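Local atomic coordinates of arginine 3rd transport system periplasmic binding protein (PDB entry 3KZG), a protein that probably binds arginine in the periplasm and passes it on, as the solute-binding component of an amino acid transport system. Residues S2-I7 / T44-A49; K79-S84 / S194-P199; Q93-V98 / K178-I183; H109-G114 / Q151-L156. One frame throughout, in Å; residues are numbered along the deposited sequence.

Overall arrangement
From the N terminus, contact 1 closes the first loop, pairing strands 4-13 and 44-50 on either side of helix 29-40 in sequence. Contact 2 opens next and is the longest closure, joining 79-84 to 194-199. Contact 3 (93-98 with 178-183) is nested inside it, and contact 4 (109-114 with 151-156) inside contact 3, so no loops cross. Contacts 3 and 4 share a five-stranded sheet and touch through strands 91-97 and 154-158, their centres about 11 Å apart. Contacts 1 and 2, with centres about 17 Å apart, lie some 31 to 38 Å from them, consistent with the two lobes of a periplasmic binding protein, joined where the chain passes out and back.

Contact 1: S2-I7 / T44-A49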
loop_
_atom_site.group_PDB
_atom_site.type_symbol
_atom_site.label_atom_id
_atom_site.label_comp_id
_atom_site.label_asym_id
_atom_site.label_seq_id
_atom_site.Cartn_x
_atom_site.Cartn_y
_atom_site.Cartn_z
ATOM N N SER A 2 31.856 24.001 -0.757
ATOM C CA SER A 2 31.694 23.799 -2.226
ATOM C C SER A 2 30.373 23.097 -2.523
ATOM O O SER A 2 30.191 22.516 -3.594
ATOM C CB SER A 2 32.849 22.954 -2.774
ATOM O OG SER A 2 34.100 23.534 -2.462
ATOM N N LEU A 3 29.455 23.153 -1.563
ATOM C CA LEU A 3 28.148 22.524 -1.707
ATOM C C LEU A 3 27.202 22.990 -0.605
ATOM O O LEU A 3 26.730 22.197 0.209
ATOM C CB LEU A 3 28.298 20.999 -1.681
ATOM C CG LEU A 3 29.429 20.412 -0.828
ATOM C CD1 LEU A 3 29.257 20.810 0.630
ATOM C CD2 LEU A 3 29.435 18.896 -0.970
ATOM N N ASN A 4 26.935 24.291 -0.593
ATOM C CA ASN A 4 26.057 24.895 0.400
ATOM C C ASN A 4 25.121 25.852 -0.325
ATOM O O ASN A 4 25.564 26.722 -1.078
ATOM C CB ASN A 4 26.890 25.654 1.439
ATOM C CG ASN A 4 26.073 26.097 2.646
ATOM O OD1 ASN A 4 26.623 26.618 3.615
ATOM N ND2 ASN A 4 24.760 25.892 2.594
ATOM N N LEU A 5 23.822 25.681 -0.098
ATOM C CA LEU A 5 22.822 26.516 -0.744
ATOM C C LEU A 5 22.170 27.499 0.217
ATOM O O LEU A 5 22.056 27.239 1.414
ATOM C CB LEU A 5 21.741 25.638 -1.380
ATOM C CG LEU A 5 22.181 24.645 -2.460
ATOM C CD1 LEU A 5 21.006 23.756 -2.853
ATOM C CD2 LEU A 5 22.713 25.401 -3.668
ATOM N N THR A 6 21.748 28.634 -0.331
ATOM C CA THR A 6 21.079 29.676 0.432
ATOM C C THR A 6 19.672 29.800 -0.146
ATOM O O THR A 6 19.496 30.229 -1.286
ATOM C CB THR A 6 21.825 31.027 0.296
ATOM O OG1 THR A 6 23.124 30.915 0.896
ATOM C CG2 THR A 6 21.045 32.148 0.973
ATOM N N ILE A 7 18.673 29.412 0.641
ATOM C CA ILE A 7 17.294 29.469 0.180
ATOM C C ILE A 7 16.492 30.586 0.830
ATOM O O ILE A 7 16.472 30.729 2.047
ATOM C CB ILE A 7 16.547 28.137 0.449
ATOM C CG1 ILE A 7 17.303 26.963 -0.175
ATOM C CG2 ILE A 7 15.139 28.208 -0.132
ATOM C CD1 ILE A 7 18.506 26.525 0.613
ATOM N N THR A 44 24.568 21.455 2.255
ATOM C CA THR A 44 24.036 22.005 3.491
ATOM C C THR A 44 23.002 23.060 3.115
ATOM O O THR A 44 23.102 23.689 2.060
ATOM C CB THR A 44 25.148 22.632 4.355
ATOM O OG1 THR A 44 25.900 23.568 3.571
ATOM C CG2 THR A 44 26.081 21.550 4.881
ATOM N N CYS A 45 22.012 23.247 3.979
ATOM C CA CYS A 45 20.932 24.192 3.726
ATOM C C CYS A 45 20.858 25.355 4.711
ATOM O O CYS A 45 20.841 25.154 5.922
ATOM C CB CYS A 45 19.599 23.434 3.737
ATOM S SG CYS A 45 18.124 24.447 3.521
ATOM N N THR A 46 20.810 26.572 4.183
ATOM C CA THR A 46 20.696 27.763 5.017
ATOM C C THR A 46 19.568 28.619 4.447
ATOM O O THR A 46 19.540 28.908 3.251
ATOM C CB THR A 46 22.017 28.564 5.046
ATOM O OG1 THR A 46 22.401 28.911 3.711
ATOM C CG2 THR A 46 23.124 27.737 5.685
ATOM N N PHE A 47 18.632 29.008 5.311
ATOM C CA PHE A 47 17.473 29.800 4.910
ATOM C C PHE A 47 17.610 31.294 5.146
ATOM O O PHE A 47 18.279 31.731 6.073
ATOM C CB PHE A 47 16.230 29.315 5.662
ATOM C CG PHE A 47 15.794 27.924 5.297
ATOM C CD1 PHE A 47 15.078 27.689 4.132
ATOM C CD2 PHE A 47 16.102 26.852 6.122
ATOM C CE1 PHE A 47 14.672 26.402 3.797
ATOM C CE2 PHE A 47 15.701 25.562 5.793
ATOM C CZ PHE A 47 14.985 25.339 4.631
ATOM N N GLU A 48 16.945 32.077 4.308
ATOM C CA GLU A 48 16.973 33.518 4.449
ATOM C C GLU A 48 15.552 34.024 4.249
ATOM O O GLU A 48 15.007 33.959 3.144
ATOM C CB GLU A 48 17.926 34.132 3.424
ATOM C CG GLU A 48 18.238 35.591 3.681
ATOM C CD GLU A 48 19.704 35.903 3.493
ATOM O OE1 GLU A 48 20.195 35.809 2.345
ATOM O OE2 GLU A 48 20.368 36.234 4.499
ATOM N N ALA A 49 14.957 34.522 5.329
ATOM C CA ALA A 49 13.585 35.020 5.303
ATOM C C ALA A 49 13.442 36.473 4.864
ATOM O O ALA A 49 14.128 37.359 5.367
ATOM C CB ALA A 49 12.949 34.833 6.675
#
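T46 reaches across to the strand at residues 4-7 with every atom of its side chain. Its CB lies 3.9 Å from L5 O. OG1, held between the backbone N and the carbonyl carbon (chi1 57°), donates to L5 O over 2.9 Å, tilted 30° from that carbonyl plane, and has T6 OG1 at 3.5 Å. The methyl CG2 ends 4.0 Å from N4 ND2. Because T46 N also donates to L5 O, one carbonyl is gripped by the backbone and the hydroxyl of the same threonine. The strands run parallel, with L5 N to T44 O and I7 N to T46 O (2.8 Å) among the linking bonds.

On the other face, I7 brings CD1 to within 3.6 Å of C45 SG and CB to 4.0 Å from F47 CD1, and C45 SG lies above the F47 ring toward its rim. Helix 29-40, the connection of this beta-alpha-beta unit, packs here, with M34 on I7 and I31 on F47. Beta-branched I7 and T46 suit extended backbone. The chemistry thus divides the pair: asparagine and threonines on one face can meet solvent, while the aliphatic, thiol and aromatic groups of the other pack against the helix.

Contact 2: K79-S84 / S194-P199; sequences KHFIFS and SIMANP
I82 and A197 form an antiparallel hydrogen-bonded pair, I82 N donating to A197 O and A197 N to I82 O, each over 2.9 Å; F83 and M196 follow as a non-hydrogen-bonded pair. S84 N then donates to I195 O. At this end the serines add side-chain bonds. S194 OG, anti to its own backbone N (chi1 159°), donates to S84 O from above the carbonyl plane, 51° out of it, and S84 OG accepts from I195 N at 3.1 Å. Serine suits both places, its short hydroxyl reaching main-chain atoms in a buried setting.

This two-stranded pairing joins distant parts of the chain within one lobe, close to where the chain passes to the other lobe and returns, as expected of the two-lobed family 3 solute-binding fold. Helix 55-60 packs on the F81 and M196 side, and helix 202-217 on that of I82 and A197.

M196, a selenomethionine, lies between two phenylalanines in a double Met-aromatic contact. Its CG touches F81 CB and F83 CE1, each at 3.5 Å. The chain bends at chi3 (70°), which sets CE over the centre of the F81 ring, 4.2 Å from the centroid, while SE lies oblique to both rings. Long, flexible and polarisable, this side chain fits between flat aromatic groups. A197 O meets the F81 ring at its edge, in plane. On the other side of the strands, I82 sends CD1 to within 3.3 Å of N198 O, and its CG2 packs on P199; the proline ring, in turn, brings CD to H80 O.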
loop_
_atom_site.group_PDB
_atom_site.type_symbol
_atom_site.label_atom_id
_atom_site.label_comp_id
_atom_site.label_asym_id
_atom_site.label_seq_id
_atom_site.Cartn_x
_atom_site.Cartn_y
_atom_site.Cartn_z
ATOM N N LYS A 79 8.140 34.256 -16.920
ATOM C CA LYS A 79 8.780 35.168 -17.863
ATOM C C LYS A 79 10.111 35.682 -17.325
ATOM O O LYS A 79 10.925 36.217 -18.074
ATOM C CB LYS A 79 7.850 36.345 -18.168
ATOM C CG LYS A 79 6.525 35.918 -18.776
ATOM C CD LYS A 79 5.638 37.104 -19.110
ATOM C CE LYS A 79 4.336 36.633 -19.732
ATOM N NZ LYS A 79 3.438 37.763 -20.077
ATOM N N HIS A 80 10.337 35.506 -16.028
ATOM C CA HIS A 80 11.575 35.961 -15.405
ATOM C C HIS A 80 12.217 34.885 -14.550
ATOM O O HIS A 80 13.370 35.014 -14.141
ATOM C CB HIS A 80 11.298 37.198 -14.549
ATOM C CG HIS A 80 10.853 38.384 -15.342
ATOM N ND1 HIS A 80 11.728 39.161 -16.070
ATOM C CD2 HIS A 80 9.618 38.888 -15.575
ATOM C CE1 HIS A 80 11.050 40.091 -16.720
ATOM N NE2 HIS A 80 9.767 39.947 -16.437
ATOM N N PHE A 81 11.467 33.822 -14.281
ATOM C CA PHE A 81 11.970 32.732 -13.457
ATOM C C PHE A 81 11.576 31.366 -13.987
ATOM O O PHE A 81 10.623 31.226 -14.755
ATOM C CB PHE A 81 11.420 32.845 -12.035
ATOM C CG PHE A 81 11.760 34.129 -11.349
ATOM C CD1 PHE A 81 13.046 34.361 -10.874
ATOM C CD2 PHE A 81 10.791 35.109 -11.173
ATOM C CE1 PHE A 81 13.359 35.553 -10.229
ATOM C CE2 PHE A 81 11.095 36.304 -10.530
ATOM C CZ PHE A 81 12.381 36.525 -10.058
ATOM N N ILE A 82 12.321 30.356 -13.557
ATOM C CA ILE A 82 12.009 28.992 -13.927
ATOM C C ILE A 82 11.593 28.301 -12.637
ATOM O O ILE A 82 11.984 28.716 -11.534
ATOM C CB ILE A 82 13.208 28.257 -14.579
ATOM C CG1 ILE A 82 14.426 28.287 -13.654
ATOM C CG2 ILE A 82 13.517 28.895 -15.930
ATOM C CD1 ILE A 82 15.608 27.487 -14.174
ATOM N N PHE A 83 10.784 27.257 -12.780
ATOM C CA PHE A 83 10.278 26.514 -11.637
ATOM C C PHE A 83 10.659 25.040 -11.681
ATOM O O PHE A 83 10.938 24.483 -12.743
ATOM C CB PHE A 83 8.755 26.632 -11.597
ATOM C CG PHE A 83 8.261 28.016 -11.295
ATOM C CD1 PHE A 83 8.165 28.461 -9.980
ATOM C CD2 PHE A 83 7.882 28.873 -12.322
ATOM C CE1 PHE A 83 7.689 29.741 -9.693
ATOM C CE2 PHE A 83 7.408 30.152 -12.046
ATOM C CZ PHE A 83 7.310 30.587 -10.727
ATOM N N SER A 84 10.680 24.415 -10.514
ATOM C CA SER A 84 10.975 22.999 -10.430
ATOM C C SER A 84 9.623 22.344 -10.646
ATOM O O SER A 84 8.621 23.027 -10.879
ATOM C CB SER A 84 11.460 22.637 -9.031
ATOM O OG SER A 84 10.403 22.815 -8.105
ATOM N N SER A 194 5.902 25.540 -6.221
ATOM C CA SER A 194 7.177 25.031 -6.696
ATOM C C SER A 194 8.385 25.831 -6.225
ATOM O O SER A 194 8.253 26.934 -5.695
ATOM C CB SER A 194 7.151 24.992 -8.228
ATOM O OG SER A 194 8.458 24.968 -8.767
ATOM N N ILE A 195 9.563 25.252 -6.416
ATOM C CA ILE A 195 10.818 25.894 -6.049
ATOM C C ILE A 195 11.205 26.765 -7.248
ATOM O O ILE A 195 11.287 26.280 -8.377
ATOM C CB ILE A 195 11.886 24.826 -5.747
ATOM C CG1 ILE A 195 11.436 24.004 -4.530
ATOM C CG2 ILE A 195 13.237 25.472 -5.470
ATOM C CD1 ILE A 195 12.360 22.872 -4.178
HETATM N N MSE A 196 11.426 28.052 -6.995
HETATM C CA MSE A 196 11.746 29.014 -8.043
HETATM C C MSE A 196 13.228 29.359 -8.138
HETATM O O MSE A 196 13.950 29.355 -7.144
HETATM C CB MSE A 196 10.924 30.276 -7.800
HETATM C CG MSE A 196 10.809 31.233 -8.962
HETATM SE SE MSE A 196 9.561 32.629 -8.479
HETATM C CE MSE A 196 10.669 33.529 -7.137
ATOM N N ALA A 197 13.681 29.648 -9.352
ATOM C CA ALA A 197 15.078 29.987 -9.559
ATOM C C ALA A 197 15.233 30.860 -10.791
ATOM O O ALA A 197 14.272 31.077 -11.534
ATOM C CB ALA A 197 15.903 28.714 -9.703
ATOM N N ASN A 198 16.439 31.385 -10.993
ATOM C CA ASN A 198 16.711 32.219 -12.156
ATOM C C ASN A 198 16.871 31.283 -13.359
ATOM O O ASN A 198 17.310 30.144 -13.211
ATOM C CB ASN A 198 17.982 33.049 -11.928
ATOM C CG ASN A 198 17.791 34.130 -10.870
ATOM O OD1 ASN A 198 18.496 34.163 -9.859
ATOM N ND2 ASN A 198 16.829 35.015 -11.101
ATOM N N PRO A 199 16.507 31.747 -14.563
ATOM C CA PRO A 199 16.607 30.937 -15.783
ATOM C C PRO A 199 17.919 30.190 -16.019
ATOM O O PRO A 199 17.914 29.082 -16.569
ATOM C CB PRO A 199 16.311 31.949 -16.887
ATOM C CG PRO A 199 15.326 32.861 -16.233
ATOM C CD PRO A 199 15.962 33.081 -14.871
#

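Contact 3: Q93-V98 / K178-I183; sequences QYITTV and KKYKLI
K178 starts the second segment by setting its carbonyl O 3.2 Å from V98 CG1. K179 O next accepts from V98 N, while the long K179 side chain lays CG over the centre of the Y180 ring and carries NZ away to S148 OG and a salt bridge with E169. Y180 turns its CB to I95 CD1 (3.6 Å) and presents its ring edge in plane to T96 O; its hydroxyl, too, bonds to E169. K181 makes the regular antiparallel pair with T96, N to O and O to N. Its chain is extended beyond CG and runs beside T96, CE 3.7 Å from T96 CG2, and NZ finds its main partner in S100 O: a lysine suits this place because its methylenes can pack while the charge reaches the loop. L182 crosses Q93 at about a right angle, its CB 3.6 Å from Q93 NE2. I183 N donates almost straight (177°) to Y94 O over 2.9 Å, and Q93 NE2 grips the same oxygen from the opposite face at 3.0 Å. A water bridges Y94 N and I183 O. I183 also rests CD1 on T96 CG2. Strand 180-188 forms one margin of the five-stranded sheet within the chain; strand 154-158 lies on the other side of 91-97, helix 140-148 covers Y180, and helix 159-166 packs against Q93 and L182.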
loop_
_atom_site.group_PDB
_atom_site.type_symbol
_atom_site.label_atom_id
_atom_site.label_comp_id
_atom_site.label_asym_id
_atom_site.label_seq_id
_atom_site.Cartn_x
_atom_site.Cartn_y
_atom_site.Cartn_z
ATOM N N GLN A 93 -8.316 30.153 -1.206
ATOM C CA GLN A 93 -9.490 29.976 -0.356
ATOM C C GLN A 93 -9.939 31.284 0.281
ATOM O O GLN A 93 -9.120 32.037 0.806
ATOM C CB GLN A 93 -9.173 28.954 0.745
ATOM C CG GLN A 93 -10.252 28.798 1.824
ATOM C CD GLN A 93 -11.500 28.088 1.323
ATOM O OE1 GLN A 93 -11.437 26.945 0.880
ATOM N NE2 GLN A 93 -12.640 28.768 1.393
ATOM N N TYR A 94 -11.238 31.561 0.227
ATOM C CA TYR A 94 -11.767 32.773 0.842
ATOM C C TYR A 94 -12.021 32.480 2.318
ATOM O O TYR A 94 -12.581 31.436 2.670
ATOM C CB TYR A 94 -13.070 33.217 0.163
ATOM C CG TYR A 94 -12.869 33.985 -1.129
ATOM C CD1 TYR A 94 -12.468 35.325 -1.116
ATOM C CD2 TYR A 94 -13.073 33.372 -2.367
ATOM C CE1 TYR A 94 -12.276 36.034 -2.303
ATOM C CE2 TYR A 94 -12.886 34.070 -3.559
ATOM C CZ TYR A 94 -12.487 35.401 -3.521
ATOM O OH TYR A 94 -12.303 36.095 -4.703
ATOM N N ILE A 95 -11.583 33.398 3.174
ATOM C CA ILE A 95 -11.753 33.264 4.614
ATOM C C ILE A 95 -12.210 34.605 5.181
ATOM O O ILE A 95 -11.844 35.658 4.666
ATOM C CB ILE A 95 -10.429 32.826 5.285
ATOM C CG1 ILE A 95 -10.640 32.635 6.788
ATOM C CG2 ILE A 95 -9.331 33.860 5.017
ATOM C CD1 ILE A 95 -9.456 32.020 7.489
ATOM N N THR A 96 -13.033 34.564 6.223
ATOM C CA THR A 96 -13.533 35.783 6.859
ATOM C C THR A 96 -13.778 35.486 8.337
ATOM O O THR A 96 -13.594 34.356 8.778
ATOM C CB THR A 96 -14.848 36.261 6.195
ATOM O OG1 THR A 96 -15.177 37.572 6.671
ATOM C CG2 THR A 96 -15.995 35.309 6.513
ATOM N N THR A 97 -14.173 36.493 9.108
ATOM C CA THR A 97 -14.426 36.281 10.531
ATOM C C THR A 97 -15.797 35.652 10.736
ATOM O O THR A 97 -16.727 35.936 9.990
ATOM C CB THR A 97 -14.345 37.602 11.322
ATOM O OG1 THR A 97 -15.243 38.562 10.749
ATOM C CG2 THR A 97 -12.926 38.151 11.291
ATOM N N VAL A 98 -15.909 34.799 11.749
ATOM C CA VAL A 98 -17.162 34.103 12.052
ATOM C C VAL A 98 -18.362 35.027 12.236
ATOM O O VAL A 98 -19.496 34.647 11.949
ATOM C CB VAL A 98 -17.025 33.241 13.320
ATOM C CG1 VAL A 98 -15.933 32.211 13.124
ATOM C CG2 VAL A 98 -16.722 34.123 14.521
ATOM N N LYS A 178 -14.636 29.243 17.080
ATOM C CA LYS A 178 -13.705 29.725 16.071
ATOM C C LYS A 178 -13.802 31.226 15.826
ATOM O O LYS A 178 -14.829 31.848 16.095
ATOM C CB LYS A 178 -13.937 28.984 14.751
ATOM C CG LYS A 178 -13.678 27.493 14.825
ATOM C CD LYS A 178 -13.855 26.830 13.469
ATOM C CE LYS A 178 -13.567 25.341 13.552
ATOM N NZ LYS A 178 -13.730 24.655 12.241
ATOM N N LYS A 179 -12.717 31.799 15.311
ATOM C CA LYS A 179 -12.669 33.220 14.991
ATOM C C LYS A 179 -12.883 33.390 13.492
ATOM O O LYS A 179 -13.373 34.427 13.035
ATOM C CB LYS A 179 -11.313 33.820 15.373
ATOM C CG LYS A 179 -11.113 35.255 14.875
ATOM C CD LYS A 179 -9.726 35.788 15.200
ATOM C CE LYS A 179 -9.539 37.212 14.673
ATOM N NZ LYS A 179 -8.209 37.785 15.051
ATOM N N TYR A 180 -12.524 32.358 12.735
ATOM C CA TYR A 180 -12.657 32.384 11.280
ATOM C C TYR A 180 -13.612 31.329 10.732
ATOM O O TYR A 180 -13.975 30.373 11.420
ATOM C CB TYR A 180 -11.283 32.167 10.630
ATOM C CG TYR A 180 -10.226 33.157 11.050
ATOM C CD1 TYR A 180 -10.285 34.491 10.637
ATOM C CD2 TYR A 180 -9.167 32.765 11.867
ATOM C CE1 TYR A 180 -9.311 35.411 11.032
ATOM C CE2 TYR A 180 -8.192 33.671 12.268
ATOM C CZ TYR A 180 -8.268 34.992 11.847
ATOM O OH TYR A 180 -7.290 35.886 12.234
ATOM N N LYS A 181 -14.011 31.524 9.478
ATOM C CA LYS A 181 -14.871 30.590 8.762
ATOM C C LYS A 181 -14.521 30.707 7.276
ATOM O O LYS A 181 -14.225 31.800 6.780
ATOM C CB LYS A 181 -16.364 30.894 8.984
ATOM C CG LYS A 181 -16.855 32.220 8.430
ATOM C CD LYS A 181 -18.375 32.306 8.519
ATOM C CE LYS A 181 -18.889 33.673 8.109
ATOM N NZ LYS A 181 -20.372 33.769 8.238
ATOM N N LEU A 182 -14.537 29.577 6.579
ATOM C CA LEU A 182 -14.214 29.547 5.159
ATOM C C LEU A 182 -15.452 29.838 4.323
ATOM O O LEU A 182 -16.560 29.417 4.663
ATOM C CB LEU A 182 -13.648 28.178 4.774
ATOM C CG LEU A 182 -12.546 27.582 5.653
ATOM C CD1 LEU A 182 -12.048 26.289 5.020
ATOM C CD2 LEU A 182 -11.402 28.574 5.818
ATOM N N ILE A 183 -15.256 30.552 3.222
ATOM C CA ILE A 183 -16.352 30.909 2.332
ATOM C C ILE A 183 -16.167 30.209 0.987
ATOM O O ILE A 183 -15.192 30.466 0.277
ATOM C CB ILE A 183 -16.397 32.436 2.113
ATOM C CG1 ILE A 183 -16.427 33.153 3.470
ATOM C CG2 ILE A 183 -17.620 32.813 1.284
ATOM C CD1 ILE A 183 -17.615 32.779 4.345
HETATM O O HOH W 1 -13.036 29.962 -1.558
#

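Contact 4: H109-G114 / Q151-L156; sequences HGKKIG and QVDASL
D153 turns its flat carboxylate toward the backbone of K111 and K112. OD2 accepts K112 N on its anti side, 23° out of the carboxylate plane, in a short bond of 2.6 Å, and K111 crosses the aspartate at about a right angle with CB 3.3 Å from OD2. With CG beside the backbone N (chi1 -56°), a chi2 of -53° turns OD2 to this amide. The lysine amines stay farther off, K111 NZ 5.6 Å from OD2, but their positive charge would probably favour the carboxylate form. K112 O takes D153 N at 2.9 Å and a weak bond from A154 N; A154 O receives G114 N at 2.8 Å.

From here the two segments run on as parallel strands, with L156 N donating to G114 O. They stand side by side in a five-stranded sheet of order 3-2-4-1-5, the topology of type II periplasmic binding proteins, strand 154-158 lying between 112-116 and 91-97.

Glycine suits position 114 because a CB there would lie only about 3.5 Å from V152 CG2, a tight fit; V152 CG1 already packs on G114 N (3.9 Å). I113 uses two branches: CD1 approaches the small methyl of A154, which also touches T96 of strand 91-97, and CG2 comes 4.2 Å from L156 CB. V125 of helix 121-127 covers I113 and L156.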
loop_
_atom_site.group_PDB
_atom_site.type_symbol
_atom_site.label_atom_id
_atom_site.label_comp_id
_atom_site.label_asym_id
_atom_site.label_seq_id
_atom_site.Cartn_x
_atom_site.Cartn_y
_atom_site.Cartn_z
ATOM N N HIS A 109 -19.980 39.406 -3.349
ATOM C CA HIS A 109 -20.250 40.466 -4.316
ATOM C C HIS A 109 -20.264 41.846 -3.670
ATOM O O HIS A 109 -20.992 42.088 -2.706
ATOM C CB HIS A 109 -21.586 40.212 -5.026
ATOM C CG HIS A 109 -21.891 41.195 -6.116
ATOM N ND1 HIS A 109 -22.211 42.512 -5.865
ATOM C CD2 HIS A 109 -21.915 41.050 -7.463
ATOM C CE1 HIS A 109 -22.419 43.137 -7.011
ATOM N NE2 HIS A 109 -22.246 42.274 -7.996
ATOM N N GLY A 110 -19.440 42.744 -4.205
ATOM C CA GLY A 110 -19.367 44.099 -3.687
ATOM C C GLY A 110 -18.510 44.264 -2.445
ATOM O O GLY A 110 -18.487 45.339 -1.847
ATOM N N LYS A 111 -17.789 43.214 -2.062
ATOM C CA LYS A 111 -16.960 43.267 -0.860
ATOM C C LYS A 111 -15.509 43.657 -1.113
ATOM O O LYS A 111 -15.005 43.551 -2.236
ATOM C CB LYS A 111 -16.989 41.913 -0.142
ATOM C CG LYS A 111 -18.375 41.338 0.066
ATOM C CD LYS A 111 -19.301 42.322 0.761
ATOM C CE LYS A 111 -20.700 41.739 0.898
ATOM N NZ LYS A 111 -21.681 42.780 1.299
ATOM N N LYS A 112 -14.847 44.119 -0.056
ATOM C CA LYS A 112 -13.442 44.502 -0.127
ATOM C C LYS A 112 -12.665 43.251 0.273
ATOM O O LYS A 112 -12.909 42.677 1.339
ATOM C CB LYS A 112 -13.148 45.636 0.857
ATOM C CG LYS A 112 -14.064 46.840 0.710
ATOM C CD LYS A 112 -13.808 47.863 1.812
ATOM C CE LYS A 112 -12.427 48.479 1.681
ATOM N NZ LYS A 112 -12.312 49.280 0.431
ATOM N N ILE A 113 -11.734 42.834 -0.580
ATOM C CA ILE A 113 -10.955 41.625 -0.338
ATOM C C ILE A 113 -9.476 41.881 -0.076
ATOM O O ILE A 113 -8.813 42.574 -0.843
ATOM C CB ILE A 113 -11.046 40.654 -1.543
ATOM C CG1 ILE A 113 -12.501 40.516 -2.015
ATOM C CG2 ILE A 113 -10.468 39.303 -1.159
ATOM C CD1 ILE A 113 -13.444 39.911 -0.986
ATOM N N GLY A 114 -8.961 41.301 1.003
ATOM C CA GLY A 114 -7.553 41.457 1.320
ATOM C C GLY A 114 -6.750 40.405 0.577
ATOM O O GLY A 114 -7.209 39.274 0.403
ATOM N N GLN A 151 -11.244 46.069 8.148
ATOM C CA GLN A 151 -10.712 46.976 7.132
ATOM C C GLN A 151 -11.021 46.363 5.761
ATOM O O GLN A 151 -11.086 47.061 4.751
ATOM C CB GLN A 151 -9.203 47.150 7.310
ATOM C CG GLN A 151 -8.780 47.619 8.702
ATOM C CD GLN A 151 -9.197 49.050 9.023
ATOM O OE1 GLN A 151 -10.384 49.370 9.085
ATOM N NE2 GLN A 151 -8.213 49.916 9.235
ATOM N N VAL A 152 -11.177 45.042 5.746
ATOM C CA VAL A 152 -11.553 44.296 4.550
ATOM C C VAL A 152 -12.648 43.342 5.027
ATOM O O VAL A 152 -12.692 42.981 6.209
ATOM C CB VAL A 152 -10.372 43.478 3.937
ATOM C CG1 VAL A 152 -9.349 44.422 3.307
ATOM C CG2 VAL A 152 -9.717 42.604 4.990
ATOM N N ASP A 153 -13.536 42.954 4.120
ATOM C CA ASP A 153 -14.634 42.057 4.448
ATOM C C ASP A 153 -14.196 40.599 4.493
ATOM O O ASP A 153 -14.786 39.777 5.194
ATOM C CB ASP A 153 -15.752 42.209 3.418
ATOM C CG ASP A 153 -16.242 43.632 3.298
ATOM O OD1 ASP A 153 -16.603 44.225 4.333
ATOM O OD2 ASP A 153 -16.272 44.158 2.166
ATOM N N ALA A 154 -13.161 40.280 3.729
ATOM C CA ALA A 154 -12.656 38.920 3.666
ATOM C C ALA A 154 -11.262 38.933 3.059
ATOM O O ALA A 154 -10.775 39.970 2.607
ATOM C CB ALA A 154 -13.581 38.057 2.815
ATOM N N SER A 155 -10.641 37.764 3.041
ATOM C CA SER A 155 -9.300 37.603 2.511
ATOM C C SER A 155 -9.200 36.348 1.643
ATOM O O SER A 155 -9.820 35.325 1.942
ATOM C CB SER A 155 -8.308 37.516 3.676
ATOM O OG SER A 155 -7.017 37.151 3.230
ATOM N N LEU A 156 -8.436 36.441 0.558
ATOM C CA LEU A 156 -8.209 35.310 -0.335
ATOM C C LEU A 156 -6.734 34.978 -0.150
ATOM O O LEU A 156 -5.867 35.802 -0.445
ATOM C CB LEU A 156 -8.498 35.695 -1.798
ATOM C CG LEU A 156 -8.273 34.587 -2.841
ATOM C CD1 LEU A 156 -9.094 33.355 -2.478
ATOM C CD2 LEU A 156 -8.660 35.089 -4.223
#